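Local atomic coordinates of putative vitamin-B12 independent methionine synthase family protein (Listeria monocytogenes, PDB entry 1YPX), a protein that probably acts as a zinc-dependent, cobalamin-independent methionine synthase that transfers a methyl group from methyltetrahydropteroyltriglutamate to homocysteine, though this activity remains putative. Residues E45-V50 / L123-G128; E77-V82 / I109-H114; S102-G107 / D148-P153; G268-Y273 / R329-C334; L296-S301 / A314-A319. One frame throughout, in Å; residues are numbered along the deposited sequence.

In the fold
Two groups of contacts divide this TIM-barrel-like chain. From the N terminus, interaction 1 opens at helix 35-56 and closes at helix 116-127, joining neighbouring helices of the outer layer. Interaction 2 (77-82 with 109-114) is nested inside that loop. Interaction 3 starts at 102-107 and closes only at 148-153, so it crosses both; it touches interaction 2 through Gly81 O, which meets the backbone N atoms of Thr106 and Gly107. Much later, interaction 4 spans 268-273 to 329-334 and encloses interaction 5 (296-301 with 314-319). The last two share the parallel sheet, strand 293-299 lying between strands 268-272 and 328-332.

Interaction 1 (E45-V50 / L123-G128); sequences EIKYIV and LKEAVG
Val50 and Ala126 form the middle of a helix-to-helix contact in the outer layer of a TIM-barrel-like fold, where helix 35-56 lies beside helix 116-127. The segment axes come within 9.9 Å and run in broadly the same direction, crossing at -40°. This layer rests directly on the parallel sheet: Val50 and Val127 both touch Ile61 of strand 60-61, while Leu123 and Val127 touch Ala133 on the neighbouring strand 132-138. The interface therefore illustrates how helices covering adjacent strands also pack against each other.

Towards the sheet the contact is apolar. Val50 points at the other helix and straddles Ala126, with CG2 4.0 Å from Ala126 CB; the same methyl approaches Leu123 CD1 more loosely, at 4.4 Å. Towards solvent the character changes. Lys47 and Glu125 reach over the gap from exposed positions, and their charges form only a long salt bridge, NZ to OE1 3.9 Å, likely to contribute little. The other branch of Val50, CG1, stands anti to the backbone N (chi1 170°) and lies 3.5 Å from Ala126 O, a carbonyl that also receives a weak hydrogen bond from Lys54 NZ.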
# COMPACT_ATOMS: atom_id res chain seq x y z
N GLU A 45 3.44 -13.63 16.34
CA GLU A 45 2.19 -13.39 15.64
C GLU A 45 2.40 -13.22 14.14
O GLU A 45 1.72 -13.87 13.36
CB GLU A 45 1.50 -12.16 16.22
CG GLU A 45 1.03 -12.39 17.64
CD GLU A 45 0.33 -13.72 17.81
OE1 GLU A 45 -0.81 -13.86 17.30
OE2 GLU A 45 0.92 -14.64 18.44
N ILE A 46 3.33 -12.35 13.76
CA ILE A 46 3.63 -12.11 12.35
C ILE A 46 3.93 -13.46 11.70
O ILE A 46 3.34 -13.81 10.68
CB ILE A 46 4.83 -11.13 12.17
CG1 ILE A 46 4.43 -9.74 12.65
CG2 ILE A 46 5.25 -11.04 10.71
CD1 ILE A 46 5.48 -8.68 12.42
N LYS A 47 4.83 -14.22 12.32
CA LYS A 47 5.19 -15.54 11.78
C LYS A 47 3.94 -16.38 11.52
O LYS A 47 3.83 -17.06 10.49
CB LYS A 47 6.12 -16.29 12.75
CG LYS A 47 7.59 -15.91 12.61
CD LYS A 47 8.50 -17.02 13.14
CE LYS A 47 9.98 -16.65 13.02
NZ LYS A 47 10.38 -15.58 13.98
N TYR A 48 3.00 -16.33 12.45
CA TYR A 48 1.76 -17.08 12.29
C TYR A 48 0.97 -16.63 11.06
O TYR A 48 0.46 -17.47 10.31
CB TYR A 48 0.92 -16.95 13.57
CG TYR A 48 -0.48 -17.48 13.40
CD1 TYR A 48 -1.56 -16.60 13.29
CD2 TYR A 48 -0.72 -18.85 13.27
CE1 TYR A 48 -2.84 -17.06 13.05
CE2 TYR A 48 -2.00 -19.33 13.03
CZ TYR A 48 -3.06 -18.42 12.91
OH TYR A 48 -4.33 -18.86 12.64
N ILE A 49 0.87 -15.32 10.83
CA ILE A 49 0.14 -14.82 9.65
C ILE A 49 0.92 -15.03 8.35
O ILE A 49 0.33 -15.08 7.26
CB ILE A 49 -0.25 -13.29 9.78
CG1 ILE A 49 1.00 -12.40 9.74
CG2 ILE A 49 -1.05 -13.05 11.06
CD1 ILE A 49 0.70 -10.91 9.71
N VAL A 50 2.25 -15.13 8.45
CA VAL A 50 3.09 -15.36 7.28
C VAL A 50 2.72 -16.71 6.68
O VAL A 50 2.48 -16.82 5.48
CB VAL A 50 4.59 -15.37 7.64
CG1 VAL A 50 5.41 -15.85 6.44
CG2 VAL A 50 5.04 -13.99 8.04
N LEU A 123 10.49 -9.87 8.25
CA LEU A 123 9.46 -10.41 7.39
C LEU A 123 10.11 -11.24 6.31
O LEU A 123 9.75 -12.40 6.13
CB LEU A 123 8.67 -9.29 6.71
CG LEU A 123 7.74 -9.84 5.62
CD1 LEU A 123 6.43 -10.21 6.24
CD2 LEU A 123 7.54 -8.84 4.48
N LYS A 124 11.05 -10.64 5.60
CA LYS A 124 11.75 -11.32 4.53
C LYS A 124 12.24 -12.68 5.00
O LYS A 124 12.16 -13.67 4.27
CB LYS A 124 12.94 -10.48 4.07
CG LYS A 124 13.82 -11.17 3.06
CD LYS A 124 13.65 -10.57 1.71
CE LYS A 124 14.59 -11.23 0.73
NZ LYS A 124 14.23 -10.81 -0.67
N GLU A 125 12.75 -12.72 6.22
CA GLU A 125 13.24 -13.96 6.80
C GLU A 125 12.17 -15.04 6.79
O GLU A 125 12.41 -16.15 6.31
CB GLU A 125 13.69 -13.71 8.25
CG GLU A 125 13.91 -15.00 9.04
CD GLU A 125 13.41 -14.91 10.48
OE1 GLU A 125 12.25 -14.47 10.69
OE2 GLU A 125 14.18 -15.29 11.41
N ALA A 126 11.00 -14.72 7.33
CA ALA A 126 9.89 -15.66 7.41
C ALA A 126 9.22 -16.05 6.09
O ALA A 126 8.62 -17.11 6.00
CB ALA A 126 8.85 -15.12 8.35
N VAL A 127 9.34 -15.19 5.08
CA VAL A 127 8.71 -15.46 3.80
C VAL A 127 9.39 -16.55 3.01
O VAL A 127 8.73 -17.44 2.47
CB VAL A 127 8.67 -14.19 2.94
CG1 VAL A 127 8.08 -14.52 1.57
CG2 VAL A 127 7.84 -13.12 3.65
N GLY A 128 10.71 -16.49 2.94
CA GLY A 128 11.46 -17.49 2.21
C GLY A 128 11.77 -17.08 0.78
O GLY A 128 11.58 -15.93 0.40

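Interaction 2 (E77-V82 / I109-H114); sequences ENLDGV and IDFTTH
The His114 ring carries Asn78 on one face, with Asn78 CB above the ring near NE2 and CD2 and the two side chains crossing at about a right angle. Its NE2 bonds to Phe75 O, and His114, just ahead of helix 116-127, caps the backbone N of that helix's first residue, Phe116, through ND1. A carbonyl at NE2 and an amide N-H at ND1 are consistent with a neutral imidazole protonated on NE2. Two aromatic rings lie close by, Phe116 meeting His114 edge-to-face and Phe75 at about 30° to it. The Phe111 ring receives Leu79 obliquely, Leu79 CD2 being 3.8 Å from Phe111 CD2, and also touches Ala172 and Ala175 of helix 158-178.

On the N-terminal side of Phe111 the backbones make a short antiparallel bridge, tying the loop between helix 73-76 and strand 82-84 to strand 108-110; Asp80 and Asp110 are its hydrogen-bonded pair. Asp80 N reaches Asp110 O at 2.9 Å, and Asp110 N returns to Asp80 O at 3.1 Å from above that carbonyl's plane. Asp80 is also the second residue of a type II turn from Leu79 to Val82, with Gly81 third at phi 87°; at its last residue, Val82 CG2 packs on Ile109 CD1 at 3.7 Å.

The paired aspartates project from the same face of the bridge. Their carboxylates stay apart, Asp80 OD2 lying 5.3 Å from Asp110 OD2, and Lys171 makes a salt bridge to Asp110 OD1 that probably offsets the repulsion. A water accepts from Thr112 N at 2.9 Å and bonds weakly to Asn78 O.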
# COMPACT_ATOMS: atom_id res chain seq x y z
N GLU A 77 6.71 9.63 11.35
CA GLU A 77 7.29 10.18 12.57
C GLU A 77 8.73 9.69 12.76
O GLU A 77 9.44 10.18 13.63
CB GLU A 77 6.46 9.81 13.79
CG GLU A 77 6.61 8.37 14.23
CD GLU A 77 6.12 8.14 15.65
OE1 GLU A 77 6.62 8.83 16.57
OE2 GLU A 77 5.24 7.26 15.84
N ASN A 78 9.14 8.71 11.96
CA ASN A 78 10.49 8.17 12.06
C ASN A 78 11.38 8.74 10.98
O ASN A 78 12.43 8.20 10.66
CB ASN A 78 10.49 6.65 11.97
CG ASN A 78 10.27 6.00 13.31
OD1 ASN A 78 9.22 5.41 13.54
ND2 ASN A 78 11.24 6.12 14.20
N LEU A 79 10.95 9.84 10.39
CA LEU A 79 11.74 10.51 9.38
C LEU A 79 12.29 11.75 10.10
O LEU A 79 11.57 12.39 10.87
CB LEU A 79 10.86 10.92 8.20
CG LEU A 79 10.33 9.81 7.30
CD1 LEU A 79 9.28 10.38 6.35
CD2 LEU A 79 11.50 9.18 6.50
N ASP A 80 13.56 12.06 9.86
CA ASP A 80 14.19 13.22 10.48
C ASP A 80 13.37 14.46 10.08
O ASP A 80 12.90 14.55 8.95
CB ASP A 80 15.65 13.34 10.00
CG ASP A 80 16.36 14.62 10.52
OD1 ASP A 80 15.96 15.74 10.11
OD2 ASP A 80 17.32 14.51 11.32
N GLY A 81 13.19 15.39 11.02
CA GLY A 81 12.45 16.60 10.75
C GLY A 81 10.95 16.46 10.97
O GLY A 81 10.20 17.43 10.79
N VAL A 82 10.52 15.26 11.35
CA VAL A 82 9.10 14.96 11.59
C VAL A 82 8.95 14.31 12.96
O VAL A 82 9.85 13.61 13.42
CB VAL A 82 8.53 13.96 10.55
CG1 VAL A 82 7.04 13.77 10.77
CG2 VAL A 82 8.82 14.43 9.14
N ILE A 109 13.41 17.57 6.41
CA ILE A 109 13.05 16.18 6.12
C ILE A 109 14.25 15.33 5.69
O ILE A 109 15.02 15.74 4.82
CB ILE A 109 11.99 16.08 4.96
CG1 ILE A 109 10.80 17.02 5.22
CG2 ILE A 109 11.51 14.65 4.83
CD1 ILE A 109 9.92 16.64 6.41
N ASP A 110 14.39 14.15 6.28
CA ASP A 110 15.50 13.29 5.90
C ASP A 110 15.32 11.86 6.37
O ASP A 110 14.46 11.56 7.20
CB ASP A 110 16.81 13.87 6.43
CG ASP A 110 18.03 13.21 5.80
OD1 ASP A 110 17.94 12.73 4.66
OD2 ASP A 110 19.10 13.20 6.45
N PHE A 111 16.13 10.96 5.82
CA PHE A 111 16.07 9.56 6.17
C PHE A 111 17.48 9.09 6.48
O PHE A 111 18.42 9.40 5.76
CB PHE A 111 15.48 8.77 4.99
CG PHE A 111 15.34 7.30 5.26
CD1 PHE A 111 16.46 6.49 5.45
CD2 PHE A 111 14.08 6.71 5.30
CE1 PHE A 111 16.35 5.13 5.69
CE2 PHE A 111 13.95 5.35 5.54
CZ PHE A 111 15.09 4.55 5.74
N THR A 112 17.62 8.34 7.57
CA THR A 112 18.93 7.83 7.96
C THR A 112 18.82 6.41 8.46
O THR A 112 19.36 5.47 7.86
CB THR A 112 19.53 8.67 9.09
OG1 THR A 112 19.82 9.98 8.60
CG2 THR A 112 20.80 8.02 9.62
N THR A 113 18.13 6.25 9.57
CA THR A 113 17.94 4.94 10.16
C THR A 113 16.49 4.82 10.58
O THR A 113 16.07 5.43 11.56
CB THR A 113 18.83 4.76 11.38
OG1 THR A 113 18.67 5.89 12.25
CG2 THR A 113 20.29 4.64 10.96
N HIS A 114 15.73 4.04 9.82
CA HIS A 114 14.31 3.85 10.12
C HIS A 114 14.11 2.44 10.69
O HIS A 114 14.83 1.51 10.34
CB HIS A 114 13.49 4.04 8.84
CG HIS A 114 12.06 4.42 9.08
ND1 HIS A 114 11.10 3.52 9.50
CD2 HIS A 114 11.43 5.61 8.96
CE1 HIS A 114 9.94 4.14 9.62
NE2 HIS A 114 10.11 5.41 9.30
O HOH W 1 15.71 8.94 9.72

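Interaction 3 (S102-G107 / D148-P153); sequences SVKITG and DIEYQP
Tyr151 lays its ring over the backbone of Gly107, making a CH-pi contact in which Gly107 CA stands 3.9 Å from the ring centroid and 10° off the normal. The carbonyl carbon of Gly107 covers the same face nearer the rim, beside CD1. On the opposite face Pro153 CG sits above the ring centre, so the tyrosine is sandwiched between a glycine backbone and a proline ring, while Tyr154 meets it edge-to-face.

Ahead of this sandwich the backbones run side by side, Lys104 pairing with Asp148 and Ile105 with Ile149. Asp148 N donates to Val103 O at 3.1 Å, nearly along the C=O axis. The next rung, Ile105 N to Asp148 O, is equally long and almost straight at the hydrogen (174°), yet the donor stands well above the carbonyl plane. Ile105 O then takes two bonds, from Glu150 N at 2.8 Å and Tyr151 N at 3.0 Å, and this double grip falls where segment 148-153 leaves its strand.

Lys104 and Asp148 lie alongside each other on one face, pointing the same way, with a long salt bridge from NZ to OD2 of 3.6 Å; the lysine also bonds weakly to Tyr85 O. The other face is apolar, Ile105 and Val103 resting on Leu143 of helix 141-146. Such rungs define a parallel strand pair, here strands 103-106 and 147-149 of a small mixed sheet that also holds the antiparallel strand 82-84 and is separate from the parallel sheet of the TIM-barrel-like body.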
# COMPACT_ATOMS: atom_id res chain seq x y z
N SER A 102 -1.60 14.13 14.77
CA SER A 102 -0.99 14.19 13.44
C SER A 102 0.53 14.30 13.56
O SER A 102 1.08 14.23 14.66
CB SER A 102 -1.52 15.39 12.64
OG SER A 102 -2.86 15.20 12.22
N VAL A 103 1.20 14.45 12.41
CA VAL A 103 2.65 14.60 12.37
C VAL A 103 3.04 16.05 12.11
O VAL A 103 2.48 16.70 11.23
CB VAL A 103 3.30 13.72 11.25
CG1 VAL A 103 3.41 12.27 11.71
CG2 VAL A 103 2.49 13.81 9.98
N LYS A 104 3.98 16.54 12.90
CA LYS A 104 4.46 17.92 12.77
C LYS A 104 5.81 17.90 12.05
O LYS A 104 6.68 17.10 12.37
CB LYS A 104 4.63 18.54 14.17
CG LYS A 104 3.44 18.35 15.13
CD LYS A 104 2.27 19.27 14.81
CE LYS A 104 1.00 18.83 15.54
NZ LYS A 104 0.56 17.47 15.12
N ILE A 105 5.97 18.77 11.06
CA ILE A 105 7.25 18.85 10.37
C ILE A 105 7.93 20.05 11.01
O ILE A 105 7.54 21.18 10.74
CB ILE A 105 7.09 19.13 8.85
CG1 ILE A 105 6.46 17.94 8.15
CG2 ILE A 105 8.44 19.44 8.24
CD1 ILE A 105 4.97 17.87 8.32
N THR A 106 8.91 19.79 11.87
CA THR A 106 9.62 20.86 12.57
C THR A 106 11.07 21.03 12.18
O THR A 106 11.77 21.86 12.75
CB THR A 106 9.61 20.66 14.10
OG1 THR A 106 10.34 19.46 14.42
CG2 THR A 106 8.19 20.55 14.63
N GLY A 107 11.53 20.24 11.22
CA GLY A 107 12.92 20.37 10.81
C GLY A 107 13.08 19.83 9.41
O GLY A 107 12.12 19.33 8.84
N ASP A 148 1.37 18.86 9.35
CA ASP A 148 1.35 20.29 9.64
C ASP A 148 2.75 20.88 9.54
O ASP A 148 3.59 20.66 10.42
CB ASP A 148 0.77 20.53 11.04
CG ASP A 148 -0.59 19.87 11.22
OD1 ASP A 148 -1.56 20.31 10.56
OD2 ASP A 148 -0.67 18.91 12.01
N ILE A 149 3.01 21.62 8.48
CA ILE A 149 4.33 22.21 8.30
C ILE A 149 4.59 23.31 9.32
O ILE A 149 3.82 24.26 9.45
CB ILE A 149 4.50 22.79 6.89
CG1 ILE A 149 4.18 21.72 5.84
CG2 ILE A 149 5.92 23.29 6.73
CD1 ILE A 149 2.70 21.53 5.59
N GLU A 150 5.69 23.16 10.05
CA GLU A 150 6.05 24.11 11.08
C GLU A 150 7.41 24.74 10.78
O GLU A 150 7.68 25.88 11.17
CB GLU A 150 6.08 23.39 12.44
CG GLU A 150 5.48 24.19 13.57
CD GLU A 150 5.25 23.36 14.83
OE1 GLU A 150 6.25 22.88 15.43
OE2 GLU A 150 4.07 23.18 15.21
N TYR A 151 8.27 23.98 10.10
CA TYR A 151 9.60 24.46 9.74
C TYR A 151 9.40 25.78 9.03
O TYR A 151 8.38 25.99 8.34
CB TYR A 151 10.29 23.44 8.82
CG TYR A 151 11.81 23.53 8.75
CD1 TYR A 151 12.51 22.84 7.77
CD2 TYR A 151 12.54 24.30 9.65
CE1 TYR A 151 13.90 22.91 7.68
CE2 TYR A 151 13.94 24.38 9.57
CZ TYR A 151 14.61 23.68 8.58
OH TYR A 151 15.98 23.75 8.47
N GLN A 152 10.35 26.69 9.19
CA GLN A 152 10.25 28.00 8.57
C GLN A 152 10.48 27.96 7.07
O GLN A 152 9.64 28.42 6.30
CB GLN A 152 11.23 28.96 9.23
CG GLN A 152 10.62 29.78 10.35
CD GLN A 152 10.43 29.00 11.66
OE1 GLN A 152 9.68 29.44 12.54
NE2 GLN A 152 11.11 27.85 11.79
N PRO A 153 11.61 27.40 6.64
CA PRO A 153 11.83 27.37 5.19
C PRO A 153 10.73 26.69 4.38
O PRO A 153 10.18 27.30 3.46
CB PRO A 153 13.21 26.72 5.05
CG PRO A 153 13.39 25.96 6.34
CD PRO A 153 12.78 26.85 7.36

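Interaction 4 (G268-Y273 / R329-C334); sequences GFFLEY and RLSPQC. With PO4 (phosphate ion), chain B.
Glu272 and Gln333 meet with their side chains crossing at a slant, the carboxylate and amide planes 50° apart. Both start from the crowded position, CG between the backbone N and the carbonyl carbon (chi1 63° for Glu272), and then extend. Glu272 CB approaches Gln333 CB to 3.7 Å. Glu272 OE1, however, remains 4.0 Å from Gln333 NE2, so the polar ends pass without bonding. Glu272 OE2 instead accepts from Arg240 N.

This meeting is possible because the chain bends beyond strand 328-332. Strand 293-299 separates the two strands, and Phe270 CA is 8.1 Å from Ser331 CA; at the end of strand 268-272 and just past strand 328-332, Glu272 CA and Gln333 CA are only 4.4 Å apart. Deeper down, Phe270 CD2 comes obliquely within 4.1 Å of Ser331 OG, a hydroxyl bonded to Pro332 O.

Tyr273 points away from the other segment. Its OH donates to O3 of a phosphate ion at 2.6 Å, the phosphorus lying in the ring plane at its edge; Lys285 NZ binds the same ion, probably acquired during crystallisation.

Cys334 follows Gln333, its CB 4.3 Å from Glu272 OE2. With His237 and Cys239 it faces one vacant point, consistent with the zinc site expected for this family, and Phe270 O bonds to His237 ND1. The chemistry implies that van der Waals contact joins the two segments, while backbone atoms orient polar groups beside that putative site.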
# COMPACT_ATOMS: atom_id res chain seq x y z
N GLY A 268 1.97 -0.88 -10.68
CA GLY A 268 0.62 -1.38 -10.58
C GLY A 268 -0.15 -0.50 -9.63
O GLY A 268 0.45 0.25 -8.86
N PHE A 269 -1.47 -0.59 -9.69
CA PHE A 269 -2.37 0.21 -8.84
C PHE A 269 -3.45 -0.66 -8.18
O PHE A 269 -4.15 -1.41 -8.85
CB PHE A 269 -3.09 1.27 -9.68
CG PHE A 269 -2.32 2.55 -9.85
CD1 PHE A 269 -2.21 3.45 -8.79
CD2 PHE A 269 -1.77 2.90 -11.08
CE1 PHE A 269 -1.56 4.69 -8.96
CE2 PHE A 269 -1.12 4.13 -11.27
CZ PHE A 269 -1.02 5.03 -10.20
N PHE A 270 -3.60 -0.55 -6.86
CA PHE A 270 -4.64 -1.30 -6.16
C PHE A 270 -5.84 -0.37 -5.97
O PHE A 270 -5.88 0.46 -5.05
CB PHE A 270 -4.16 -1.81 -4.81
CG PHE A 270 -3.27 -3.03 -4.91
CD1 PHE A 270 -1.97 -2.92 -5.40
CD2 PHE A 270 -3.74 -4.28 -4.51
CE1 PHE A 270 -1.14 -4.04 -5.48
CE2 PHE A 270 -2.93 -5.42 -4.58
CZ PHE A 270 -1.62 -5.30 -5.06
N LEU A 271 -6.80 -0.52 -6.88
CA LEU A 271 -8.04 0.26 -6.95
C LEU A 271 -9.21 -0.52 -6.36
O LEU A 271 -9.45 -1.65 -6.77
CB LEU A 271 -8.37 0.56 -8.41
CG LEU A 271 -7.28 1.26 -9.19
CD1 LEU A 271 -7.54 1.15 -10.70
CD2 LEU A 271 -7.25 2.70 -8.74
N GLU A 272 -9.95 0.08 -5.43
CA GLU A 272 -11.09 -0.63 -4.84
C GLU A 272 -12.46 -0.22 -5.40
O GLU A 272 -12.72 0.95 -5.65
CB GLU A 272 -11.08 -0.48 -3.31
CG GLU A 272 -11.23 0.92 -2.77
CD GLU A 272 -11.58 0.90 -1.29
OE1 GLU A 272 -12.63 0.31 -0.95
OE2 GLU A 272 -10.82 1.45 -0.47
N TYR A 273 -13.34 -1.21 -5.59
CA TYR A 273 -14.67 -0.96 -6.14
C TYR A 273 -15.79 -1.60 -5.29
O TYR A 273 -15.54 -2.54 -4.52
CB TYR A 273 -14.74 -1.52 -7.57
CG TYR A 273 -13.69 -0.98 -8.55
CD1 TYR A 273 -13.87 0.24 -9.21
CD2 TYR A 273 -12.54 -1.71 -8.83
CE1 TYR A 273 -12.93 0.72 -10.14
CE2 TYR A 273 -11.60 -1.26 -9.75
CZ TYR A 273 -11.79 -0.05 -10.40
OH TYR A 273 -10.85 0.39 -11.31
N ARG A 329 -5.33 -7.46 -12.45
CA ARG A 329 -5.18 -8.31 -11.27
C ARG A 329 -6.41 -8.19 -10.38
O ARG A 329 -7.18 -7.25 -10.52
CB ARG A 329 -3.93 -7.92 -10.48
CG ARG A 329 -2.61 -8.54 -10.99
CD ARG A 329 -2.31 -8.16 -12.40
NE ARG A 329 -1.07 -8.74 -12.90
CZ ARG A 329 -0.85 -9.06 -14.17
NH1 ARG A 329 -1.79 -8.87 -15.08
NH2 ARG A 329 0.31 -9.55 -14.55
N LEU A 330 -6.57 -9.14 -9.48
CA LEU A 330 -7.69 -9.20 -8.57
C LEU A 330 -7.19 -9.14 -7.13
O LEU A 330 -6.03 -9.43 -6.84
CB LEU A 330 -8.43 -10.51 -8.81
CG LEU A 330 -9.66 -10.79 -7.95
CD1 LEU A 330 -10.71 -9.74 -8.24
CD2 LEU A 330 -10.18 -12.19 -8.26
N SER A 331 -8.08 -8.77 -6.22
CA SER A 331 -7.73 -8.68 -4.81
C SER A 331 -8.94 -8.21 -4.10
O SER A 331 -9.93 -7.86 -4.72
CB SER A 331 -6.67 -7.62 -4.59
OG SER A 331 -7.29 -6.34 -4.60
N PRO A 332 -8.89 -8.19 -2.77
CA PRO A 332 -10.08 -7.71 -2.07
C PRO A 332 -10.00 -6.17 -2.14
O PRO A 332 -8.94 -5.65 -2.46
CB PRO A 332 -9.93 -8.30 -0.66
CG PRO A 332 -8.46 -8.54 -0.52
CD PRO A 332 -7.98 -8.94 -1.88
N GLN A 333 -11.10 -5.47 -1.90
CA GLN A 333 -11.14 -4.00 -2.00
C GLN A 333 -10.08 -3.22 -1.21
O GLN A 333 -9.49 -2.27 -1.73
CB GLN A 333 -12.55 -3.48 -1.66
CG GLN A 333 -13.04 -3.85 -0.26
CD GLN A 333 -14.41 -3.27 0.07
OE1 GLN A 333 -15.38 -3.47 -0.66
NE2 GLN A 333 -14.48 -2.56 1.19
N CYS A 334 -9.85 -3.59 0.05
CA CYS A 334 -8.85 -2.92 0.89
C CYS A 334 -8.14 -4.00 1.71
O CYS A 334 -8.29 -5.20 1.45
CB CYS A 334 -9.50 -1.90 1.84
SG CYS A 334 -8.32 -0.78 2.72
P PO4 B . -12.09 3.13 -12.87
O1 PO4 B . -12.66 1.90 -13.33
O2 PO4 B . -12.96 3.82 -11.94
O3 PO4 B . -10.67 2.80 -12.21
O4 PO4 B . -11.63 4.10 -13.94

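Interaction 5 (L296-S301 / A314-A319); sequences LGLITS and ARIEEA
Leu296 and Leu298 supply the strand side of a wholly apolar contact, both directed at helix 310-322. Leu298 sets CG anti to its carbonyl carbon (chi1 -45°), and its CD1 meets Ile316 CG1 at 3.4 Å and Arg315 CB at 4.0 Å. Leu296 also uses CD1, touching Ala319 CB at 3.9 Å and, more loosely, Ile316 CG1 at 4.2 Å. Only the base of Arg315 takes part; its chain bends away to lie against Arg277 and Phe281.

The element joined to the strand is the next helix in the chain, and the chain then enters strand 328-332, the parallel neighbour in the sheet. This is the beta-alpha-beta crossover from which TIM-barrel-like folds are built. Strand and helix run nearly antiparallel, their segment axes 163° apart and 10.4 Å distant at closest approach.

The backbone bonds lie within the sheet or within the strand's own turn, not across to the helix. Gly297, between the two leucines, pairs with Leu271 and Tyr273 on one neighbouring strand segment and is the centre of an inverse gamma turn, marked by a weak bond from Leu298 N to Leu296 O of 3.0 Å. Leu296 and Ile299 bond to Arg329 and Gln333 of the other neighbour, while the side chain of Ile299 packs against Tyr356 and Val357 of helix 347-364.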
# COMPACT_ATOMS: atom_id res chain seq x y z
N LEU A 296 -7.78 -4.97 -9.39
CA LEU A 296 -9.20 -4.66 -9.17
C LEU A 296 -9.65 -5.25 -7.82
O LEU A 296 -9.70 -6.47 -7.66
CB LEU A 296 -10.04 -5.28 -10.30
CG LEU A 296 -9.77 -4.84 -11.75
CD1 LEU A 296 -10.35 -5.86 -12.73
CD2 LEU A 296 -10.37 -3.46 -12.00
N GLY A 297 -9.97 -4.38 -6.87
CA GLY A 297 -10.40 -4.84 -5.57
C GLY A 297 -11.88 -5.11 -5.56
O GLY A 297 -12.66 -4.31 -5.01
N LEU A 298 -12.28 -6.22 -6.15
CA LEU A 298 -13.69 -6.59 -6.25
C LEU A 298 -14.20 -7.47 -5.12
O LEU A 298 -15.38 -7.80 -5.08
CB LEU A 298 -13.95 -7.30 -7.58
CG LEU A 298 -13.30 -6.64 -8.80
CD1 LEU A 298 -13.69 -7.40 -10.07
CD2 LEU A 298 -13.73 -5.19 -8.88
N ILE A 299 -13.32 -7.87 -4.20
CA ILE A 299 -13.74 -8.73 -3.09
C ILE A 299 -13.93 -7.92 -1.79
O ILE A 299 -12.97 -7.39 -1.24
CB ILE A 299 -12.71 -9.89 -2.83
CG1 ILE A 299 -12.87 -11.02 -3.87
CG2 ILE A 299 -12.94 -10.52 -1.46
CD1 ILE A 299 -12.74 -10.60 -5.32
N THR A 300 -15.18 -7.84 -1.32
CA THR A 300 -15.50 -7.10 -0.10
C THR A 300 -14.66 -7.65 1.04
O THR A 300 -14.71 -8.84 1.35
CB THR A 300 -17.00 -7.24 0.29
OG1 THR A 300 -17.32 -8.62 0.48
CG2 THR A 300 -17.89 -6.65 -0.79
N SER A 301 -13.90 -6.78 1.67
CA SER A 301 -13.02 -7.17 2.77
C SER A 301 -13.52 -6.67 4.12
O SER A 301 -12.80 -6.73 5.13
CB SER A 301 -11.62 -6.63 2.51
OG SER A 301 -11.65 -5.23 2.25
N ALA A 314 -18.01 -10.91 -14.39
CA ALA A 314 -18.57 -9.98 -15.36
C ALA A 314 -17.80 -8.67 -15.25
O ALA A 314 -17.31 -8.13 -16.25
CB ALA A 314 -20.06 -9.76 -15.10
N ARG A 315 -17.71 -8.17 -14.02
CA ARG A 315 -17.02 -6.93 -13.69
C ARG A 315 -15.59 -6.91 -14.24
O ARG A 315 -15.16 -5.91 -14.84
CB ARG A 315 -17.01 -6.74 -12.17
CG ARG A 315 -17.42 -5.35 -11.70
CD ARG A 315 -18.60 -5.43 -10.72
NE ARG A 315 -19.82 -4.84 -11.27
CZ ARG A 315 -19.98 -3.54 -11.54
NH1 ARG A 315 -19.00 -2.68 -11.30
NH2 ARG A 315 -21.13 -3.10 -12.04
N ILE A 316 -14.86 -8.00 -14.04
CA ILE A 316 -13.50 -8.09 -14.57
C ILE A 316 -13.63 -8.07 -16.09
O ILE A 316 -12.99 -7.26 -16.77
CB ILE A 316 -12.79 -9.39 -14.12
CG1 ILE A 316 -12.68 -9.41 -12.59
CG2 ILE A 316 -11.41 -9.48 -14.74
CD1 ILE A 316 -12.47 -10.78 -12.02
N GLU A 317 -14.47 -8.96 -16.62
CA GLU A 317 -14.73 -9.05 -18.05
C GLU A 317 -14.93 -7.65 -18.64
O GLU A 317 -14.34 -7.31 -19.66
CB GLU A 317 -15.98 -9.91 -18.28
CG GLU A 317 -16.66 -9.79 -19.66
CD GLU A 317 -17.79 -8.75 -19.70
OE1 GLU A 317 -18.66 -8.76 -18.79
OE2 GLU A 317 -17.81 -7.92 -20.65
N GLU A 318 -15.74 -6.84 -17.98
CA GLU A 318 -16.00 -5.49 -18.46
C GLU A 318 -14.68 -4.73 -18.52
O GLU A 318 -14.41 -4.02 -19.49
CB GLU A 318 -16.97 -4.79 -17.51
CG GLU A 318 -17.52 -3.48 -18.02
CD GLU A 318 -18.43 -2.84 -16.99
OE1 GLU A 318 -19.24 -1.95 -17.36
OE2 GLU A 318 -18.32 -3.23 -15.81
N ALA A 319 -13.86 -4.89 -17.49
CA ALA A 319 -12.57 -4.22 -17.42
C ALA A 319 -11.65 -4.66 -18.55
O ALA A 319 -10.92 -3.85 -19.14
CB ALA A 319 -11.92 -4.48 -16.08